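Local coordinates for protein NADPH-dependent nitro/flavin reductase (Bacillus subtilis, PDB 3N2S) that reduces flavin mononucleotide, nitroaromatic compounds, quinones and azo dyes with NADPH as reductant, acting as an FMN-containing homodimer, at residues V51-P54 with E55-R58; F194-T197 with M198-D202; I205-Y208 with Y209-R212. All coordinates share one frame; numbering follows the deposited sequence.

Contact 1: residues V51-P54 with E55-R58; sequences VSDP and EKKR
D53 fills the N-cap position of helix 54-63: its OD2 accepts from K56 N at 3.0 Å, met on the anti side of the carboxylate and 19° out of its plane. With CG anti to the backbone N of D53 (chi1 179°), the carboxylate is carried over the first turn, where OD2 also lies 3.4 Å from K56 CG. The amides that follow are taken by main-chain oxygens: K57 N gives D53 O a nearly straight bond (2.9 Å, 168°), and R58 N goes to P54 O at 3.0 Å. Behind the cap, V51 CG1 rests 3.7 Å from K56 CB, while K57 runs antiparallel to V51, its CG against V51 CG1 at 3.8 Å. Both ammonium groups find partners beyond the turn, K57 NZ at N73 OD1 and K56 NZ at V148 O. On the exposed side R58 forms a side-on salt bridge with E55, NE to OE1 at 3.0 Å and NH1 to OE2 at 2.9 Å, both on the syn side. N185 OD1 of the second subunit accepts from S52 N and D53 N. The turn from strand 46-51 into the helix is thus satisfied partly across the dimer interface, and the amides at the helix start probably favour an ionised D53.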
ATOM      1  N   VAL A  51       1.426  19.749  -1.408  1.00 16.40           N
ATOM      2  CA  VAL A  51       2.464  20.771  -1.213  1.00 16.92           C
ATOM      3  C   VAL A  51       2.703  21.576  -2.503  1.00 23.00           C
ATOM      4  O   VAL A  51       3.182  21.042  -3.511  1.00 23.30           O
ATOM      5  CB  VAL A  51       3.773  20.188  -0.609  1.00 19.74           C
ATOM      6  CG1 VAL A  51       4.736  21.308  -0.169  1.00 19.51           C
ATOM      7  CG2 VAL A  51       3.468  19.265   0.574  1.00 18.78           C
ATOM      8  N   SER A  52       2.297  22.855  -2.466  1.00 19.80           N
ATOM      9  CA  SER A  52       2.467  23.788  -3.578  1.00 19.30           C
ATOM     10  C   SER A  52       3.362  24.982  -3.170  1.00 23.00           C
ATOM     11  O   SER A  52       3.889  25.657  -4.044  1.00 24.18           O
ATOM     12  CB  SER A  52       1.117  24.262  -4.108  1.00 23.50           C
ATOM     13  OG  SER A  52       0.404  24.957  -3.100  1.00 30.95           O
ATOM     14  N   ASP A  53       3.557  25.210  -1.860  1.00 19.23           N
ATOM     15  CA  ASP A  53       4.406  26.299  -1.356  1.00 19.18           C
ATOM     16  C   ASP A  53       5.877  26.063  -1.799  1.00 23.28           C
ATOM     17  O   ASP A  53       6.467  25.050  -1.411  1.00 22.25           O
ATOM     18  CB  ASP A  53       4.313  26.441   0.174  1.00 21.17           C
ATOM     19  CG  ASP A  53       5.204  27.547   0.752  1.00 31.29           C
ATOM     20  OD1 ASP A  53       4.824  28.733   0.650  1.00 35.68           O
ATOM     21  OD2 ASP A  53       6.296  27.232   1.242  1.00 28.43           O
ATOM     22  N   PRO A  54       6.446  26.964  -2.649  1.00 20.95           N
ATOM     23  CA  PRO A  54       7.831  26.785  -3.132  1.00 19.72           C
ATOM     24  C   PRO A  54       8.860  26.497  -2.046  1.00 20.02           C
ATOM     25  O   PRO A  54       9.676  25.602  -2.225  1.00 19.17           O
ATOM     26  CB  PRO A  54       8.110  28.109  -3.863  1.00 21.41           C
ATOM     27  CG  PRO A  54       6.790  28.500  -4.389  1.00 26.23           C
ATOM     28  CD  PRO A  54       5.852  28.191  -3.233  1.00 22.38           C
ATOM     29  N   GLU A  55       8.793  27.196  -0.908  1.00 16.61           N
ATOM     30  CA  GLU A  55       9.740  26.952   0.185  1.00 17.16           C
ATOM     31  C   GLU A  55       9.606  25.559   0.766  1.00 19.94           C
ATOM     32  O   GLU A  55      10.617  24.915   1.020  1.00 19.53           O
ATOM     33  CB  GLU A  55       9.686  28.042   1.284  1.00 18.40           C
ATOM     34  CG  GLU A  55      10.646  27.838   2.462  1.00 26.56           C
ATOM     35  CD  GLU A  55      12.135  27.566   2.239  1.00 34.80           C
ATOM     36  OE1 GLU A  55      12.627  27.794   1.115  1.00 27.79           O
ATOM     37  OE2 GLU A  55      12.817  27.133   3.194  1.00 31.63           O
ATOM     38  N   LYS A  56       8.371  25.086   0.972  1.00 16.16           N
ATOM     39  CA  LYS A  56       8.159  23.728   1.515  1.00 14.61           C
ATOM     40  C   LYS A  56       8.566  22.640   0.518  1.00 18.07           C
ATOM     41  O   LYS A  56       9.171  21.652   0.923  1.00 17.76           O
ATOM     42  CB  LYS A  56       6.703  23.531   1.963  1.00 14.97           C
ATOM     43  CG  LYS A  56       6.322  24.447   3.132  1.00 16.33           C
ATOM     44  CD  LYS A  56       4.895  24.178   3.637  1.00 20.97           C
ATOM     45  CE  LYS A  56       4.532  25.115   4.776  1.00 17.29           C
ATOM     46  NZ  LYS A  56       5.409  24.924   5.943  1.00 13.23           N
ATOM     47  N   LYS A  57       8.262  22.816  -0.779  1.00 16.59           N
ATOM     48  CA  LYS A  57       8.648  21.841  -1.823  1.00 16.29           C
ATOM     49  C   LYS A  57      10.169  21.726  -1.857  1.00 19.04           C
ATOM     50  O   LYS A  57      10.699  20.619  -1.966  1.00 16.41           O
ATOM     51  CB  LYS A  57       8.130  22.282  -3.206  1.00 18.08           C
ATOM     52  CG  LYS A  57       6.628  22.061  -3.422  1.00 20.38           C
ATOM     53  CD  LYS A  57       6.144  22.544  -4.796  1.00 24.90           C
ATOM     54  CE  LYS A  57       6.321  21.470  -5.849  1.00 23.23           C
ATOM     55  NZ  LYS A  57       5.413  21.614  -7.030  1.00 22.24           N
ATOM     56  N   ARG A  58      10.869  22.882  -1.731  1.00 16.91           N
ATOM     57  CA  ARG A  58      12.334  22.956  -1.711  1.00 15.49           C
ATOM     58  C   ARG A  58      12.893  22.219  -0.511  1.00 17.18           C
ATOM     59  O   ARG A  58      13.783  21.389  -0.674  1.00 13.76           O
ATOM     60  CB  ARG A  58      12.832  24.422  -1.726  1.00 15.06           C
ATOM     61  CG  ARG A  58      14.343  24.505  -1.981  1.00 24.17           C
ATOM     62  CD  ARG A  58      14.975  25.741  -1.361  1.00 23.63           C
ATOM     63  NE  ARG A  58      14.701  25.881   0.077  1.00 25.18           N
ATOM     64  CZ  ARG A  58      15.414  25.310   1.043  1.00 30.18           C
ATOM     65  NH1 ARG A  58      15.089  25.498   2.314  1.00 21.94           N
ATOM     66  NH2 ARG A  58      16.450  24.538   0.746  1.00 22.00           N
TER

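Contact 2: residues F194-T197 with M198-D202; sequences FRHT and MNTYD
F194 and M198, one turn apart on the alpha-helix 191-213, form a Met-aromatic pair on the side of the helix that meets the second subunit. M198, modelled as selenomethionine, sets CG over one face of the F194 ring, 3.7 Å from its centroid and 15° off the normal, a CH-pi contact; SE follows at 4.9 Å from the same centroid. F194 CG is anti to its own N (chi1 -177°), and the bends at chi2 and chi3 of M198 carry SE obliquely past the ring. L89 of the second subunit packs on M198 and its Q88 on F194, while W221 and L176 of the same chain also touch M198. Y201 OH bonds to P174 O and to Q44 NE2 of the second subunit, the Y201 side chain lying about 8 Å from bound FMN. The backbone bonds are ordinary i to i+4 links, including M198 N to F194 O and Y201 N to T197 O, both 2.9 Å. On the exposed flank T200 bonds H196 O twice: N at 3.1 Å and OG1 at 2.7 Å reach it from opposite faces of the carbonyl plane, and that OG1 also stands 4.3 Å above the centre of the H196 ring.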
ATOM      1  N   PHE A 194      15.037 -21.013  -7.017  1.00 15.93           N
ATOM      2  CA  PHE A 194      15.454 -19.681  -6.607  1.00 16.51           C
ATOM      3  C   PHE A 194      16.684 -19.225  -7.407  1.00 20.80           C
ATOM      4  O   PHE A 194      16.667 -18.145  -7.974  1.00 18.34           O
ATOM      5  CB  PHE A 194      15.737 -19.644  -5.095  1.00 17.96           C
ATOM      6  CG  PHE A 194      16.113 -18.273  -4.593  1.00 19.93           C
ATOM      7  CD1 PHE A 194      15.129 -17.349  -4.237  1.00 21.93           C
ATOM      8  CD2 PHE A 194      17.453 -17.892  -4.485  1.00 21.38           C
ATOM      9  CE1 PHE A 194      15.479 -16.076  -3.775  1.00 23.02           C
ATOM     10  CE2 PHE A 194      17.799 -16.617  -4.029  1.00 23.64           C
ATOM     11  CZ  PHE A 194      16.809 -15.715  -3.686  1.00 22.17           C
ATOM     12  N   ARG A 195      17.734 -20.065  -7.465  1.00 18.19           N
ATOM     13  CA  ARG A 195      18.973 -19.743  -8.175  1.00 18.74           C
ATOM     14  C   ARG A 195      18.770 -19.525  -9.643  1.00 21.59           C
ATOM     15  O   ARG A 195      19.356 -18.600 -10.167  1.00 21.01           O
ATOM     16  CB  ARG A 195      20.049 -20.806  -7.952  1.00 21.99           C
ATOM     17  CG  ARG A 195      20.580 -20.786  -6.562  1.00 39.13           C
ATOM     18  CD  ARG A 195      21.942 -21.399  -6.527  1.00 46.02           C
ATOM     19  NE  ARG A 195      22.328 -21.569  -5.141  1.00 49.50           N
ATOM     20  CZ  ARG A 195      22.752 -22.712  -4.636  1.00 60.47           C
ATOM     21  NH1 ARG A 195      22.867 -23.785  -5.411  1.00 41.24           N
ATOM     22  NH2 ARG A 195      23.082 -22.792  -3.357  1.00 48.02           N
ATOM     23  N   HIS A 196      17.946 -20.359 -10.298  1.00 21.75           N
ATOM     24  CA  HIS A 196      17.633 -20.274 -11.727  1.00 22.96           C
ATOM     25  C   HIS A 196      16.908 -18.957 -12.038  1.00 22.33           C
ATOM     26  O   HIS A 196      17.245 -18.290 -13.013  1.00 19.83           O
ATOM     27  CB  HIS A 196      16.756 -21.468 -12.152  1.00 26.07           C
ATOM     28  CG  HIS A 196      16.438 -21.503 -13.611  1.00 32.42           C
ATOM     29  ND1 HIS A 196      15.191 -21.124 -14.094  1.00 35.91           N
ATOM     30  CD2 HIS A 196      17.216 -21.867 -14.654  1.00 35.97           C
ATOM     31  CE1 HIS A 196      15.258 -21.269 -15.406  1.00 35.86           C
ATOM     32  NE2 HIS A 196      16.458 -21.712 -15.789  1.00 36.29           N
ATOM     33  N   THR A 197      15.898 -18.599 -11.223  1.00 17.88           N
ATOM     34  CA  THR A 197      15.129 -17.370 -11.453  1.00 17.67           C
ATOM     35  C   THR A 197      15.972 -16.133 -11.187  1.00 20.49           C
ATOM     36  O   THR A 197      15.903 -15.188 -11.958  1.00 20.88           O
ATOM     37  CB  THR A 197      13.809 -17.370 -10.648  1.00 25.28           C
ATOM     38  OG1 THR A 197      14.114 -17.493  -9.273  1.00 34.14           O
ATOM     39  CG2 THR A 197      12.876 -18.480 -11.051  1.00 20.05           C
HETATM   40  N   MSE A 198      16.759 -16.137 -10.095  1.00 19.17           N
HETATM   41  CA  MSE A 198      17.625 -15.014  -9.723  1.00 19.81           C
HETATM   42  C   MSE A 198      18.776 -14.817 -10.708  1.00 20.94           C
HETATM   43  O   MSE A 198      19.113 -13.677 -10.999  1.00 18.58           O
HETATM   44  CB  MSE A 198      18.110 -15.120  -8.276  1.00 23.51           C
HETATM   45  CG  MSE A 198      16.951 -15.066  -7.251  1.00 33.23           C
HETATM   46 SE   MSE A 198      15.745 -13.505  -7.462  1.00 44.79          SE
HETATM   47  CE  MSE A 198      17.196 -12.177  -7.649  1.00 39.98           C
ATOM     48  N   ASN A 199      19.345 -15.915 -11.248  1.00 18.05           N
ATOM     49  CA  ASN A 199      20.401 -15.845 -12.266  1.00 18.07           C
ATOM     50  C   ASN A 199      19.845 -15.237 -13.536  1.00 18.49           C
ATOM     51  O   ASN A 199      20.495 -14.380 -14.133  1.00 16.04           O
ATOM     52  CB  ASN A 199      20.980 -17.248 -12.584  1.00 21.30           C
ATOM     53  CG  ASN A 199      22.019 -17.763 -11.621  1.00 44.29           C
ATOM     54  OD1 ASN A 199      22.301 -17.189 -10.566  1.00 35.59           O
ATOM     55  ND2 ASN A 199      22.608 -18.883 -11.973  1.00 44.32           N
ATOM     56  N   THR A 200      18.650 -15.692 -13.960  1.00 17.43           N
ATOM     57  CA  THR A 200      17.975 -15.194 -15.163  1.00 17.24           C
ATOM     58  C   THR A 200      17.698 -13.690 -14.993  1.00 17.62           C
ATOM     59  O   THR A 200      17.983 -12.918 -15.902  1.00 15.24           O
ATOM     60  CB  THR A 200      16.666 -15.976 -15.405  1.00 25.74           C
ATOM     61  OG1 THR A 200      16.994 -17.354 -15.566  1.00 25.16           O
ATOM     62  CG2 THR A 200      15.906 -15.492 -16.634  1.00 25.44           C
ATOM     63  N   TYR A 201      17.132 -13.296 -13.845  1.00 12.48           N
ATOM     64  CA  TYR A 201      16.832 -11.888 -13.570  1.00 13.00           C
ATOM     65  C   TYR A 201      18.074 -11.030 -13.535  1.00 16.81           C
ATOM     66  O   TYR A 201      18.071  -9.967 -14.141  1.00 16.35           O
ATOM     67  CB  TYR A 201      16.018 -11.724 -12.282  1.00 13.25           C
ATOM     68  CG  TYR A 201      15.439 -10.334 -12.122  1.00 12.63           C
ATOM     69  CD1 TYR A 201      14.724  -9.728 -13.155  1.00 13.52           C
ATOM     70  CD2 TYR A 201      15.540  -9.655 -10.917  1.00 12.44           C
ATOM     71  CE1 TYR A 201      14.146  -8.467 -12.991  1.00 13.90           C
ATOM     72  CE2 TYR A 201      14.940  -8.408 -10.730  1.00 13.03           C
ATOM     73  CZ  TYR A 201      14.249  -7.815 -11.767  1.00 15.36           C
ATOM     74  OH  TYR A 201      13.694  -6.573 -11.576  1.00 14.61           O
ATOM     75  N   ASP A 202      19.146 -11.495 -12.867  1.00 16.35           N
ATOM     76  CA  ASP A 202      20.406 -10.755 -12.821  1.00 16.35           C
ATOM     77  C   ASP A 202      20.989 -10.501 -14.224  1.00 18.72           C
ATOM     78  O   ASP A 202      21.511  -9.416 -14.484  1.00 15.97           O
ATOM     79  CB  ASP A 202      21.429 -11.470 -11.931  1.00 18.20           C
ATOM     80  CG  ASP A 202      21.285 -11.127 -10.457  1.00 22.16           C
ATOM     81  OD1 ASP A 202      20.588 -10.130 -10.141  1.00 21.31           O
ATOM     82  OD2 ASP A 202      21.937 -11.786  -9.635  1.00 23.58           O
TER

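Contact 3: residues I205-Y208 with Y209-R212; sequences ISDY and YRER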
ATOM      1  N   ILE A 205      18.738  -7.813 -15.947  1.00 13.48           N
ATOM      2  CA  ILE A 205      19.048  -6.478 -15.424  1.00 13.00           C
ATOM      3  C   ILE A 205      20.403  -5.964 -15.893  1.00 17.59           C
ATOM      4  O   ILE A 205      20.507  -4.796 -16.284  1.00 17.52           O
ATOM      5  CB  ILE A 205      18.842  -6.448 -13.879  1.00 14.51           C
ATOM      6  CG1 ILE A 205      17.350  -6.708 -13.500  1.00 14.38           C
ATOM      7  CG2 ILE A 205      19.337  -5.134 -13.257  1.00 16.23           C
ATOM      8  CD1 ILE A 205      16.280  -5.856 -14.247  1.00 17.56           C
ATOM      9  N   SER A 206      21.439  -6.822 -15.832  1.00 16.96           N
ATOM     10  CA  SER A 206      22.774  -6.443 -16.309  1.00 18.36           C
ATOM     11  C   SER A 206      22.697  -6.055 -17.799  1.00 23.36           C
ATOM     12  O   SER A 206      23.178  -4.972 -18.166  1.00 22.05           O
ATOM     13  CB  SER A 206      23.790  -7.556 -16.058  1.00 24.18           C
ATOM     14  OG  SER A 206      23.487  -8.746 -16.757  1.00 38.96           O
ATOM     15  N   ASP A 207      21.985  -6.871 -18.625  1.00 21.93           N
ATOM     16  CA  ASP A 207      21.777  -6.564 -20.057  1.00 22.31           C
ATOM     17  C   ASP A 207      21.031  -5.244 -20.233  1.00 27.17           C
ATOM     18  O   ASP A 207      21.382  -4.448 -21.109  1.00 28.66           O
ATOM     19  CB  ASP A 207      20.998  -7.679 -20.779  1.00 23.71           C
ATOM     20  CG  ASP A 207      21.730  -8.985 -21.064  1.00 28.28           C
ATOM     21  OD1 ASP A 207      21.065  -9.945 -21.497  1.00 29.52           O
ATOM     22  OD2 ASP A 207      22.950  -9.070 -20.770  1.00 27.26           O
ATOM     23  N   TYR A 208      19.999  -5.014 -19.406  1.00 22.42           N
ATOM     24  CA  TYR A 208      19.211  -3.784 -19.426  1.00 21.99           C
ATOM     25  C   TYR A 208      20.111  -2.549 -19.206  1.00 26.48           C
ATOM     26  O   TYR A 208      20.019  -1.581 -19.975  1.00 25.84           O
ATOM     27  CB  TYR A 208      18.091  -3.841 -18.367  1.00 23.19           C
ATOM     28  CG  TYR A 208      17.313  -2.553 -18.237  1.00 26.20           C
ATOM     29  CD1 TYR A 208      16.265  -2.263 -19.103  1.00 28.72           C
ATOM     30  CD2 TYR A 208      17.651  -1.604 -17.277  1.00 27.07           C
ATOM     31  CE1 TYR A 208      15.560  -1.070 -19.005  1.00 30.04           C
ATOM     32  CE2 TYR A 208      16.959  -0.400 -17.176  1.00 28.84           C
ATOM     33  CZ  TYR A 208      15.906  -0.147 -18.033  1.00 38.74           C
ATOM     34  OH  TYR A 208      15.200   1.016 -17.901  1.00 45.45           O
ATOM     35  N   TYR A 209      20.951  -2.572 -18.155  1.00 23.25           N
ATOM     36  CA  TYR A 209      21.858  -1.454 -17.889  1.00 23.87           C
ATOM     37  C   TYR A 209      22.894  -1.258 -18.985  1.00 28.89           C
ATOM     38  O   TYR A 209      23.176  -0.112 -19.336  1.00 29.10           O
ATOM     39  CB  TYR A 209      22.512  -1.545 -16.507  1.00 25.04           C
ATOM     40  CG  TYR A 209      21.534  -1.357 -15.373  1.00 27.43           C
ATOM     41  CD1 TYR A 209      20.625  -0.304 -15.378  1.00 30.58           C
ATOM     42  CD2 TYR A 209      21.529  -2.217 -14.280  1.00 29.02           C
ATOM     43  CE1 TYR A 209      19.716  -0.125 -14.337  1.00 32.59           C
ATOM     44  CE2 TYR A 209      20.640  -2.035 -13.219  1.00 30.16           C
ATOM     45  CZ  TYR A 209      19.714  -1.006 -13.269  1.00 37.58           C
ATOM     46  OH  TYR A 209      18.829  -0.808 -12.241  1.00 40.76           O
ATOM     47  N   ARG A 210      23.450  -2.363 -19.520  1.00 26.15           N
ATOM     48  CA  ARG A 210      24.420  -2.318 -20.620  1.00 27.09           C
ATOM     49  C   ARG A 210      23.790  -1.599 -21.810  1.00 33.57           C
ATOM     50  O   ARG A 210      24.367  -0.626 -22.293  1.00 34.19           O
ATOM     51  CB  ARG A 210      24.864  -3.735 -21.008  1.00 28.99           C
ATOM     52  CG  ARG A 210      26.303  -3.837 -21.527  1.00 36.09           C
ATOM     53  CD  ARG A 210      26.729  -5.266 -21.851  1.00 40.93           C
ATOM     54  NE  ARG A 210      26.457  -6.199 -20.751  1.00 50.12           N
ATOM     55  CZ  ARG A 210      25.482  -7.105 -20.759  1.00 65.85           C
ATOM     56  NH1 ARG A 210      24.686  -7.225 -21.819  1.00 61.64           N
ATOM     57  NH2 ARG A 210      25.293  -7.896 -19.711  1.00 45.25           N
ATOM     58  N   GLU A 211      22.558  -2.007 -22.199  1.00 31.65           N
ATOM     59  CA  GLU A 211      21.778  -1.433 -23.301  1.00 32.24           C
ATOM     60  C   GLU A 211      21.442   0.050 -23.073  1.00 36.15           C
ATOM     61  O   GLU A 211      21.713   0.872 -23.950  1.00 35.94           O
ATOM     62  CB  GLU A 211      20.496  -2.270 -23.562  1.00 33.81           C
ATOM     63  CG  GLU A 211      19.813  -2.005 -24.897  1.00 43.76           C
ATOM     64  CD  GLU A 211      18.765  -3.016 -25.342  1.00 64.73           C
ATOM     65  OE1 GLU A 211      17.573  -2.638 -25.432  1.00 34.06           O
ATOM     66  OE2 GLU A 211      19.140  -4.171 -25.654  1.00 63.49           O
ATOM     67  N   ARG A 212      20.882   0.383 -21.887  1.00 32.56           N
ATOM     68  CA  ARG A 212      20.460   1.722 -21.466  1.00 32.69           C
ATOM     69  C   ARG A 212      21.627   2.731 -21.359  1.00 38.78           C
ATOM     70  O   ARG A 212      21.467   3.887 -21.754  1.00 38.17           O
ATOM     71  CB  ARG A 212      19.668   1.610 -20.133  1.00 33.09           C
ATOM     72  CG  ARG A 212      19.464   2.901 -19.336  1.00 42.26           C
ATOM     73  CD  ARG A 212      19.740   2.684 -17.855  1.00 48.93           C
ATOM     74  NE  ARG A 212      19.530   3.907 -17.084  1.00 52.51           N
ATOM     75  CZ  ARG A 212      18.700   4.018 -16.051  1.00 67.89           C
ATOM     76  NH1 ARG A 212      18.012   2.962 -15.626  1.00 51.34           N
ATOM     77  NH2 ARG A 212      18.562   5.178 -15.426  1.00 62.00           N
TER
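I205 and Y209 point the same way from successive turns, and I205 CG2 presses to within 3.4 Å of Y209 CE2. This is the close-packed side. CG2, set opposite the backbone N of I205, is the branch that runs beside the phenol. Y208 meets the same phenol from another direction: the edge of its ring is turned toward the face of Y209 in an offset edge-to-face pair, centroids 5.5 Å apart and planes at 68°, with Y208 CD2 nearest at 3.8 Å from Y209 CD1. Y42 of the second subunit packs on I205 and Y209, and P174 on I205 and Y208. Y209 OH bonds to Q224 OE1; the Y209 side chain comes within about 7 Å of a bound FMN. The stretch belongs to the long alpha-helix 191-213, whose i to i+4 bonds include Y209 N to I205 O and R212 N to Y208 O, both 2.9 Å. The other flank is far more open and polar. R210 is bent at chi3 (-51°), bringing its guanidinium end-on to D207 in a salt bridge, where NH1 at 2.7 Å and NH2 at 2.8 Å both hold the single oxygen OD2. OD2 meets NH2 with its anti lone pair, whereas NH1 comes from above the carboxylate plane, the two flat groups being turned 73° apart. D207 OD1 is taken by K203 NZ, making the carboxylate a bridge between two cations. R212, exposed like R210, lays CB over one face of Y208, while its guanidinium stands nearly perpendicular to that ring with NH1 3.8 Å from Y208 CE2.

Contacts 2 and 3 are neighbouring lengths of helix 191-213, their centres about 16 Å apart, whereas contact 1 starts helix 54-63, its centre about 43 Å from that of contact 2 and 36 Å from that of contact 3. All three are partly buried and touch the second subunit, but with different chemistry. Contact 1, at a strand-to-helix turn, depends on capping and on amides claimed by the partner chain. Contacts 2 and 3, consecutive within one helix, pair an apolar and aromatic flank, with the side chains of Y201 and Y209 buried within about 8 Å of FMN, with a more exposed polar one: a threonine-to-carbonyl bond in residues 194-202, an aspartate-arginine salt bridge in residues 205-212.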